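Type C neurotoxin (Clostridium botulinum, PDB 4F83) probably attaches botulinum neurotoxin type C to receptors on nerve cells, this construct being its receptor-binding part. Local coordinates at residues Asp50-Asn55 with Ile179-Asp184; Asn254-Val259 with Leu329-Asn334; Ser285-Gly290 with Phe343-Ile348. All coordinates share one frame; numbering follows the deposited sequence.

Contact 1: Asp50-Asn55 with Ile179-Asp184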
loop_
_atom_site.group_PDB
_atom_site.type_symbol
_atom_site.label_atom_id
_atom_site.label_comp_id
_atom_site.label_asym_id
_atom_site.label_seq_id
_atom_site.Cartn_x
_atom_site.Cartn_y
_atom_site.Cartn_z
ATOM N N ASP A 50 -1.254 -23.161 3.541
ATOM C CA ASP A 50 -1.965 -23.136 2.248
ATOM C C ASP A 50 -0.990 -22.991 1.082
ATOM O O ASP A 50 0.102 -22.440 1.241
ATOM C CB ASP A 50 -3.055 -22.053 2.199
ATOM C CG ASP A 50 -2.502 -20.638 2.149
ATOM O OD1 ASP A 50 -1.812 -20.228 3.107
ATOM O OD2 ASP A 50 -2.801 -19.912 1.155
ATOM N N LYS A 51 -1.374 -23.553 -0.068
ATOM C CA LYS A 51 -0.469 -23.630 -1.226
ATOM C C LYS A 51 -1.235 -23.368 -2.491
ATOM O O LYS A 51 -2.413 -23.709 -2.585
ATOM C CB LYS A 51 0.150 -25.018 -1.346
ATOM C CG LYS A 51 1.195 -25.365 -0.306
ATOM C CD LYS A 51 1.806 -26.737 -0.626
ATOM C CE LYS A 51 2.487 -27.364 0.601
ATOM N NZ LYS A 51 3.299 -26.379 1.391
ATOM N N ILE A 52 -0.556 -22.789 -3.475
ATOM C CA ILE A 52 -1.043 -22.765 -4.837
ATOM C C ILE A 52 -0.013 -23.496 -5.692
ATOM O O ILE A 52 1.157 -23.164 -5.674
ATOM C CB ILE A 52 -1.268 -21.308 -5.356
ATOM C CG1 ILE A 52 -2.343 -20.604 -4.513
ATOM C CG2 ILE A 52 -1.642 -21.305 -6.854
ATOM C CD1 ILE A 52 -2.504 -19.130 -4.824
ATOM N N ILE A 53 -0.446 -24.527 -6.406
ATOM C CA ILE A 53 0.464 -25.305 -7.219
ATOM C C ILE A 53 0.137 -25.037 -8.678
ATOM O O ILE A 53 -0.952 -25.335 -9.133
ATOM C CB ILE A 53 0.367 -26.837 -6.887
ATOM C CG1 ILE A 53 0.735 -27.078 -5.416
ATOM C CG2 ILE A 53 1.307 -27.649 -7.770
ATOM C CD1 ILE A 53 0.409 -28.465 -4.940
ATOM N N VAL A 54 1.076 -24.436 -9.385
ATOM C CA VAL A 54 0.928 -24.169 -10.814
ATOM C C VAL A 54 1.750 -25.162 -11.605
ATOM O O VAL A 54 2.940 -25.338 -11.339
ATOM C CB VAL A 54 1.357 -22.711 -11.157
ATOM C CG1 VAL A 54 1.273 -22.459 -12.660
ATOM C CG2 VAL A 54 0.457 -21.716 -10.394
ATOM N N ASN A 55 1.108 -25.818 -12.585
ATOM C CA ASN A 55 1.813 -26.641 -13.550
ATOM C C ASN A 55 1.682 -26.086 -14.955
ATOM O O ASN A 55 0.595 -26.119 -15.553
ATOM C CB ASN A 55 1.330 -28.111 -13.481
ATOM C CG ASN A 55 2.073 -28.889 -12.435
ATOM O OD1 ASN A 55 3.203 -29.323 -12.660
ATOM N ND2 ASN A 55 1.489 -28.986 -11.248
ATOM N N ILE A 179 5.393 -24.702 -10.157
ATOM C CA ILE A 179 5.703 -23.542 -9.325
ATOM C C ILE A 179 4.784 -23.631 -8.121
ATOM O O ILE A 179 3.560 -23.685 -8.285
ATOM C CB ILE A 179 5.387 -22.251 -10.054
ATOM C CG1 ILE A 179 6.150 -22.217 -11.394
ATOM C CG2 ILE A 179 5.701 -21.004 -9.147
ATOM C CD1 ILE A 179 5.665 -21.137 -12.335
ATOM N N VAL A 180 5.368 -23.668 -6.934
ATOM C CA VAL A 180 4.583 -23.815 -5.698
ATOM C C VAL A 180 4.661 -22.555 -4.849
ATOM O O VAL A 180 5.743 -22.117 -4.457
ATOM C CB VAL A 180 5.034 -25.035 -4.895
ATOM C CG1 VAL A 180 4.238 -25.133 -3.571
ATOM C CG2 VAL A 180 4.892 -26.336 -5.747
ATOM N N PHE A 181 3.496 -21.978 -4.581
ATOM C CA PHE A 181 3.379 -20.783 -3.770
ATOM C C PHE A 181 2.955 -21.250 -2.398
ATOM O O PHE A 181 1.980 -21.986 -2.281
ATOM C CB PHE A 181 2.250 -19.900 -4.328
ATOM C CG PHE A 181 2.553 -19.245 -5.646
ATOM C CD1 PHE A 181 2.410 -19.941 -6.847
ATOM C CD2 PHE A 181 2.966 -17.904 -5.692
ATOM C CE1 PHE A 181 2.677 -19.296 -8.099
ATOM C CE2 PHE A 181 3.225 -17.270 -6.931
ATOM C CZ PHE A 181 3.071 -17.971 -8.124
ATOM N N GLY A 182 3.664 -20.805 -1.363
ATOM C CA GLY A 182 3.259 -21.084 0.026
ATOM C C GLY A 182 4.435 -21.237 0.974
ATOM O O GLY A 182 5.572 -21.532 0.552
ATOM N N ILE A 183 4.164 -21.010 2.262
ATOM C CA ILE A 183 5.169 -21.170 3.311
ATOM C C ILE A 183 4.801 -22.326 4.234
ATOM O O ILE A 183 3.706 -22.886 4.156
ATOM C CB ILE A 183 5.366 -19.870 4.154
ATOM C CG1 ILE A 183 4.129 -19.549 5.026
ATOM C CG2 ILE A 183 5.683 -18.711 3.269
ATOM C CD1 ILE A 183 4.246 -18.213 5.828
ATOM N N ASP A 184 5.728 -22.667 5.125
ATOM C CA ASP A 184 5.527 -23.776 6.049
ATOM C C ASP A 184 4.476 -23.500 7.099
ATOM O O ASP A 184 4.360 -22.372 7.614
ATOM C CB ASP A 184 6.847 -24.176 6.688
ATOM C CG ASP A 184 7.788 -24.777 5.690
ATOM O OD1 ASP A 184 7.335 -25.641 4.909
ATOM O OD2 ASP A 184 8.961 -24.368 5.656
HETATM O O HOH W 1 1.336 -20.617 2.732
#
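Phe181 and Ile52 sit directly across from one another on two antiparallel strands, with CB of Phe181 3.9 Å from CB of Ile52. From there the phenyl ring runs on in the strand direction, toward the level of Val54, instead of stacking on the isoleucine: its CD1 edge faces the carbonyl oxygen Ile52 O, which lies in the ring plane, and CE1 comes within 4.0 Å of Val54 CG2. That methyl meets the ring at a slant, and it can do so because CG1 of Val54 is swung opposite the backbone N (chi1 177°), which turns CG2 back along the strand. Val54 in turn faces Ile179, and these two share a side of the sheet with Ile52 and Phe181. This is the buried side. Leu8 and Leu10 of strand 6-13 lie against it, Phe43 and Phe198 meet the phenyl ring edge-to-face, and the strands form, with 26-30, a small sheet packed on the larger sheet of the lectin-like, concanavalin-type fold. On the other side Val180 divides its two methyls: CG1 lies 4.1 Å from CD of Lys51, CG2 4.2 Å from CG1 of Ile53. Four backbone bonds hold the register, two for Ile52 with Phe181 and two for Val54 with Ile179; the straightest, Phe181 N to Ile52 O at 2.8 Å, is nearly linear at 178°. Beyond Phe181 the direct bonding stops at Gly182, and a water links the two segments, accepting from Ile183 N (2.9 Å) and probably donating to Asp50 O (2.7 Å).

Contact 2: Asn254-Val259 with Leu329-Asn334. With SO4 (sulfate ion), chain H.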
loop_
_atom_site.group_PDB
_atom_site.type_symbol
_atom_site.label_atom_id
_atom_site.label_comp_id
_atom_site.label_asym_id
_atom_site.label_seq_id
_atom_site.Cartn_x
_atom_site.Cartn_y
_atom_site.Cartn_z
ATOM N N ASN A 254 -12.940 23.043 21.635
ATOM C CA ASN A 254 -13.743 23.317 20.429
ATOM C C ASN A 254 -13.009 23.302 19.091
ATOM O O ASN A 254 -13.568 23.734 18.087
ATOM C CB ASN A 254 -14.584 24.606 20.555
ATOM C CG ASN A 254 -15.859 24.568 19.687
ATOM O OD1 ASN A 254 -16.404 23.486 19.407
ATOM N ND2 ASN A 254 -16.334 25.745 19.265
ATOM N N ILE A 255 -11.759 22.839 19.068
ATOM C CA ILE A 255 -11.101 22.595 17.778
ATOM C C ILE A 255 -10.449 21.216 17.779
ATOM O O ILE A 255 -10.461 20.522 18.792
ATOM C CB ILE A 255 -10.034 23.674 17.417
ATOM C CG1 ILE A 255 -8.909 23.636 18.414
ATOM C CG2 ILE A 255 -10.674 25.096 17.282
ATOM C CD1 ILE A 255 -7.641 24.329 17.920
ATOM N N LEU A 256 -9.883 20.811 16.657
ATOM C CA LEU A 256 -9.096 19.575 16.632
ATOM C C LEU A 256 -7.608 19.901 16.686
ATOM O O LEU A 256 -7.151 20.855 16.029
ATOM C CB LEU A 256 -9.414 18.765 15.351
ATOM C CG LEU A 256 -10.869 18.319 15.245
ATOM C CD1 LEU A 256 -11.060 17.554 13.930
ATOM C CD2 LEU A 256 -11.246 17.461 16.455
ATOM N N VAL A 257 -6.855 19.111 17.477
ATOM C CA VAL A 257 -5.402 19.209 17.522
ATOM C C VAL A 257 -4.785 17.843 17.394
ATOM O O VAL A 257 -5.499 16.829 17.486
ATOM C CB VAL A 257 -4.921 19.934 18.803
ATOM C CG1 VAL A 257 -5.453 21.374 18.816
ATOM C CG2 VAL A 257 -5.384 19.165 20.080
ATOM N N LEU A 258 -3.481 17.788 17.156
ATOM C CA LEU A 258 -2.786 16.494 17.045
ATOM C C LEU A 258 -1.964 16.282 18.301
ATOM O O LEU A 258 -1.093 17.097 18.630
ATOM C CB LEU A 258 -1.885 16.466 15.813
ATOM C CG LEU A 258 -2.545 16.961 14.512
ATOM C CD1 LEU A 258 -1.558 16.887 13.316
ATOM C CD2 LEU A 258 -3.808 16.161 14.210
ATOM N N VAL A 259 -2.276 15.214 19.024
ATOM C CA VAL A 259 -1.708 14.944 20.334
ATOM C C VAL A 259 -0.801 13.711 20.217
ATOM O O VAL A 259 -1.159 12.743 19.548
ATOM C CB VAL A 259 -2.864 14.622 21.335
ATOM C CG1 VAL A 259 -2.342 14.241 22.720
ATOM C CG2 VAL A 259 -3.890 15.795 21.416
ATOM N N LEU A 329 -10.305 23.214 12.439
ATOM C CA LEU A 329 -11.400 22.253 12.254
ATOM C C LEU A 329 -12.049 21.971 13.598
ATOM O O LEU A 329 -11.399 22.065 14.642
ATOM C CB LEU A 329 -10.865 20.945 11.662
ATOM C CG LEU A 329 -9.952 21.100 10.438
ATOM C CD1 LEU A 329 -9.457 19.729 9.991
ATOM C CD2 LEU A 329 -10.755 21.758 9.307
ATOM N N LYS A 330 -13.326 21.588 13.573
ATOM C CA LYS A 330 -14.019 21.287 14.832
ATOM C C LYS A 330 -15.001 20.136 14.621
ATOM O O LYS A 330 -15.240 19.732 13.505
ATOM C CB LYS A 330 -14.742 22.522 15.356
ATOM C CG LYS A 330 -15.942 22.935 14.587
ATOM C CD LYS A 330 -16.439 24.344 15.087
ATOM C CE LYS A 330 -17.604 24.834 14.263
ATOM N NZ LYS A 330 -18.088 26.193 14.715
ATOM N N LEU A 331 -15.502 19.585 15.726
ATOM C CA LEU A 331 -16.555 18.565 15.646
ATOM C C LEU A 331 -17.924 19.170 15.766
ATOM O O LEU A 331 -18.132 20.126 16.547
ATOM C CB LEU A 331 -16.366 17.520 16.749
ATOM C CG LEU A 331 -15.041 16.749 16.769
ATOM C CD1 LEU A 331 -14.985 15.832 18.019
ATOM C CD2 LEU A 331 -14.839 15.970 15.483
ATOM N N GLN A 332 -18.866 18.588 15.030
ATOM C CA GLN A 332 -20.259 19.012 15.013
ATOM C C GLN A 332 -21.112 17.769 15.248
ATOM O O GLN A 332 -20.958 16.775 14.567
ATOM C CB GLN A 332 -20.594 19.609 13.637
ATOM C CG GLN A 332 -22.072 19.859 13.428
ATOM C CD GLN A 332 -22.369 20.678 12.199
ATOM O OE1 GLN A 332 -21.933 21.824 12.083
ATOM N NE2 GLN A 332 -23.144 20.113 11.291
ATOM N N SER A 333 -22.048 17.839 16.189
ATOM C CA SER A 333 -22.868 16.649 16.470
ATOM C C SER A 333 -24.066 16.528 15.546
ATOM O O SER A 333 -24.640 15.445 15.401
ATOM C CB SER A 333 -23.319 16.639 17.928
ATOM O OG SER A 333 -24.008 17.830 18.185
ATOM N N ASN A 334 -24.460 17.630 14.913
ATOM C CA ASN A 334 -25.501 17.583 13.894
ATOM C C ASN A 334 -24.944 16.953 12.611
ATOM O O ASN A 334 -24.011 17.491 12.004
ATOM C CB ASN A 334 -26.018 18.997 13.633
ATOM C CG ASN A 334 -27.374 19.006 13.048
ATOM O OD1 ASN A 334 -27.654 18.301 12.067
ATOM N ND2 ASN A 334 -28.259 19.789 13.647
HETATM S S SO4 H . -15.847 29.336 14.107
HETATM O O1 SO4 H . -17.024 30.121 14.487
HETATM O O2 SO4 H . -14.944 30.219 13.343
HETATM O O3 SO4 H . -15.199 28.906 15.338
HETATM O O4 SO4 H . -16.234 28.174 13.290
HETATM O O HOH W 2 -15.073 20.703 18.339
HETATM O O HOH W 3 -8.185 22.179 13.840
#
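Leu329 O accepts a hydrogen bond of 2.8 Å from Leu256 N, and beside it Ile255 CA makes a CA-H...O contact with the same oxygen at 3.2 Å. The N-H comes in bent and 31° off the carbonyl plane, as suits strands that cross at 122°, share a single direct backbone bond and do not pair in a ladder. Waters extend the grip: one accepts from Leu329 N and probably donates to Leu256 O, another joins Leu331 N to Asn254 OD1. On the apolar side of the crossing Leu256 forks between two leucines, CD1 lying 4.1 Å from Leu329 CB and CD2 3.9 Å from Leu331 CG, the latter at about a right angle. Lys330 leaves on another side. Its CG stands between the backbone N and the carbonyl carbon (chi1 71°), CB rests 3.2 Å from Asn254 O, and the chain then runs extended until NZ donates to sulfate O4 at 3.1 Å. Thr310 N, Asp311 N and Arg377 NH2 also bond to this ion, probably taken from the crystallisation liquor. With Ile306 and Pro386 also against Leu256, the crossing joins the 247-252/255-260 hairpin to strand 326-332 within the beta-trefoil, the C-terminal half of clostridial receptor-binding regions.

Contact 3: Ser285-Gly290 with Phe343-Ile348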
loop_
_atom_site.group_PDB
_atom_site.type_symbol
_atom_site.label_atom_id
_atom_site.label_comp_id
_atom_site.label_asym_id
_atom_site.label_seq_id
_atom_site.Cartn_x
_atom_site.Cartn_y
_atom_site.Cartn_z
ATOM N N SER A 285 -17.533 0.951 -0.212
ATOM C CA SER A 285 -16.958 0.954 -1.536
ATOM C C SER A 285 -15.611 1.717 -1.550
ATOM O O SER A 285 -15.249 2.420 -0.577
ATOM C CB SER A 285 -17.961 1.491 -2.583
ATOM O OG SER A 285 -18.220 2.866 -2.390
ATOM N N ARG A 286 -14.842 1.496 -2.604
ATOM C CA ARG A 286 -13.542 2.112 -2.711
ATOM C C ARG A 286 -13.686 3.618 -2.856
ATOM O O ARG A 286 -14.591 4.106 -3.549
ATOM C CB ARG A 286 -12.783 1.553 -3.907
ATOM C CG ARG A 286 -12.327 0.141 -3.715
ATOM C CD ARG A 286 -11.748 -0.397 -5.015
ATOM N NE ARG A 286 -11.065 -1.660 -4.767
ATOM C CZ ARG A 286 -10.397 -2.342 -5.695
ATOM N NH1 ARG A 286 -10.317 -1.867 -6.938
ATOM N NH2 ARG A 286 -9.784 -3.486 -5.361
ATOM N N ILE A 287 -12.778 4.354 -2.210
ATOM C CA ILE A 287 -12.745 5.807 -2.346
ATOM C C ILE A 287 -11.823 6.179 -3.501
ATOM O O ILE A 287 -10.684 5.735 -3.557
ATOM C CB ILE A 287 -12.258 6.468 -1.044
ATOM C CG1 ILE A 287 -13.179 6.052 0.134
ATOM C CG2 ILE A 287 -12.187 8.006 -1.201
ATOM C CD1 ILE A 287 -12.796 6.721 1.514
ATOM N N LEU A 288 -12.338 6.990 -4.427
ATOM C CA LEU A 288 -11.645 7.279 -5.669
ATOM C C LEU A 288 -11.173 8.714 -5.713
ATOM O O LEU A 288 -11.725 9.622 -5.052
ATOM C CB LEU A 288 -12.557 6.999 -6.877
ATOM C CG LEU A 288 -13.191 5.610 -6.915
ATOM C CD1 LEU A 288 -13.980 5.475 -8.186
ATOM C CD2 LEU A 288 -12.119 4.532 -6.831
ATOM N N ASN A 289 -10.133 8.925 -6.498
ATOM C CA ASN A 289 -9.591 10.244 -6.739
ATOM C C ASN A 289 -10.695 11.222 -7.157
ATOM O O ASN A 289 -11.422 10.956 -8.131
ATOM C CB ASN A 289 -8.541 10.119 -7.858
ATOM C CG ASN A 289 -7.909 11.431 -8.217
ATOM O OD1 ASN A 289 -7.519 12.216 -7.345
ATOM N ND2 ASN A 289 -7.814 11.697 -9.513
ATOM N N GLY A 290 -10.822 12.330 -6.416
ATOM C CA GLY A 290 -11.830 13.353 -6.655
ATOM C C GLY A 290 -13.148 13.222 -5.897
ATOM O O GLY A 290 -14.032 14.131 -5.968
ATOM N N PHE A 343 -15.447 17.585 1.805
ATOM C CA PHE A 343 -14.082 17.755 1.333
ATOM C C PHE A 343 -13.915 16.937 0.081
ATOM O O PHE A 343 -14.738 16.056 -0.184
ATOM C CB PHE A 343 -13.106 17.272 2.420
ATOM C CG PHE A 343 -13.211 18.059 3.717
ATOM C CD1 PHE A 343 -12.444 19.198 3.909
ATOM C CD2 PHE A 343 -14.110 17.667 4.723
ATOM C CE1 PHE A 343 -12.543 19.947 5.109
ATOM C CE2 PHE A 343 -14.222 18.382 5.907
ATOM C CZ PHE A 343 -13.435 19.533 6.110
ATOM N N SER A 344 -12.887 17.229 -0.716
ATOM C CA SER A 344 -12.571 16.322 -1.830
ATOM C C SER A 344 -11.229 15.698 -1.527
ATOM O O SER A 344 -10.324 16.373 -0.987
ATOM C CB SER A 344 -12.546 17.042 -3.174
ATOM O OG SER A 344 -11.778 18.209 -3.102
ATOM N N ILE A 345 -11.080 14.424 -1.870
ATOM C CA ILE A 345 -9.811 13.730 -1.617
ATOM C C ILE A 345 -9.146 13.411 -2.956
ATOM O O ILE A 345 -9.797 12.893 -3.848
ATOM C CB ILE A 345 -10.036 12.457 -0.746
ATOM C CG1 ILE A 345 -8.708 11.775 -0.422
ATOM C CG2 ILE A 345 -11.069 11.483 -1.413
ATOM C CD1 ILE A 345 -8.846 10.848 0.798
ATOM N N LYS A 346 -7.858 13.741 -3.108
ATOM C CA LYS A 346 -7.192 13.572 -4.411
ATOM C C LYS A 346 -5.826 12.922 -4.255
ATOM O O LYS A 346 -5.167 13.112 -3.247
ATOM C CB LYS A 346 -7.015 14.949 -5.086
ATOM C CG LYS A 346 -8.348 15.616 -5.464
ATOM C CD LYS A 346 -8.156 16.853 -6.375
ATOM C CE LYS A 346 -9.525 17.512 -6.634
ATOM N NZ LYS A 346 -9.494 18.639 -7.608
ATOM N N ASN A 347 -5.375 12.208 -5.282
ATOM C CA ASN A 347 -4.053 11.634 -5.242
ATOM C C ASN A 347 -3.045 12.711 -5.573
ATOM O O ASN A 347 -3.329 13.609 -6.372
ATOM C CB ASN A 347 -3.945 10.449 -6.208
ATOM C CG ASN A 347 -4.361 9.135 -5.571
ATOM O OD1 ASN A 347 -4.319 8.981 -4.342
ATOM N ND2 ASN A 347 -4.749 8.172 -6.399
ATOM N N ILE A 348 -1.886 12.645 -4.926
ATOM C CA ILE A 348 -0.812 13.597 -5.132
ATOM C C ILE A 348 -0.273 13.421 -6.521
ATOM O O ILE A 348 0.275 12.383 -6.819
ATOM C CB ILE A 348 0.315 13.372 -4.142
ATOM C CG1 ILE A 348 -0.235 13.575 -2.733
ATOM C CG2 ILE A 348 1.440 14.314 -4.431
ATOM C CD1 ILE A 348 0.477 12.814 -1.690
#
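Asn289 reaches over to the backbone of strand 343-347 with its amide oxygen, OD1 accepting from Asn347 N at 3.0 Å. The N-H points well at the oxygen (160°), yet it approaches from over the amide, 40° out of its plane, and misses the oxygen's lone pairs. The same oxygen lies 3.2 Å from Lys346 CA, so it is seated against the strand by the CA and CB of Lys346 as well as by the bond. CG of Asn289 lies opposite its own backbone N (chi1 179°), which carries the amide out toward the strand. One residue on, Gly290 N donates to Ile345 O at 2.8 Å, nearly along the C=O axis. Two bonds, one from a side chain and one from the backbone, thus fasten a turn of irregular chain to strand 343-347, the two running almost perpendicular where they touch. The strand belongs to the curled sheet of the beta-trefoil, and the turn is part of the loop that leads from strand 273-277 into strand 292-299. Beside the polar bonds lies an apolar contact: Ile287 CG2 meets Ile345 CG2 at 3.7 Å, the two side chains crossing at about a right angle, and Ile293 and Ser356 lie beside Ile345 on the adjoining strands. Further out, the loop is held in position by its own neighbours. Backbone bonds join Ile287 to Ile223 and Leu231 and Asn289 to Asn221, while Leu288 N donates to Asp291 OD2. Lys346 extends away from the loop, its NZ donating to a tetraethylene glycol molecule probably left from crystallisation.

From the N terminus, contact 1 comes first: residues 50-55 wait for 179-184, closing a long loop within the N-terminal beta-sandwich before either of the others opens. The chain then passes into the trefoil half, where contacts 2 and 3 cross. Residues 254-259 open contact 2 and 285-290 open contact 3; 329-334 then close the former and 343-348 the latter. Their closing strands, 326-332 and 343-347, follow each other and share one sheet, so a hairpin strand and an irregular loop are tied to the same framework. Contacts 2 and 3 approach to about 5 Å between nearest atoms, whereas contact 1 lies across the chain's centre, its own centre 50 Å from that of contact 2.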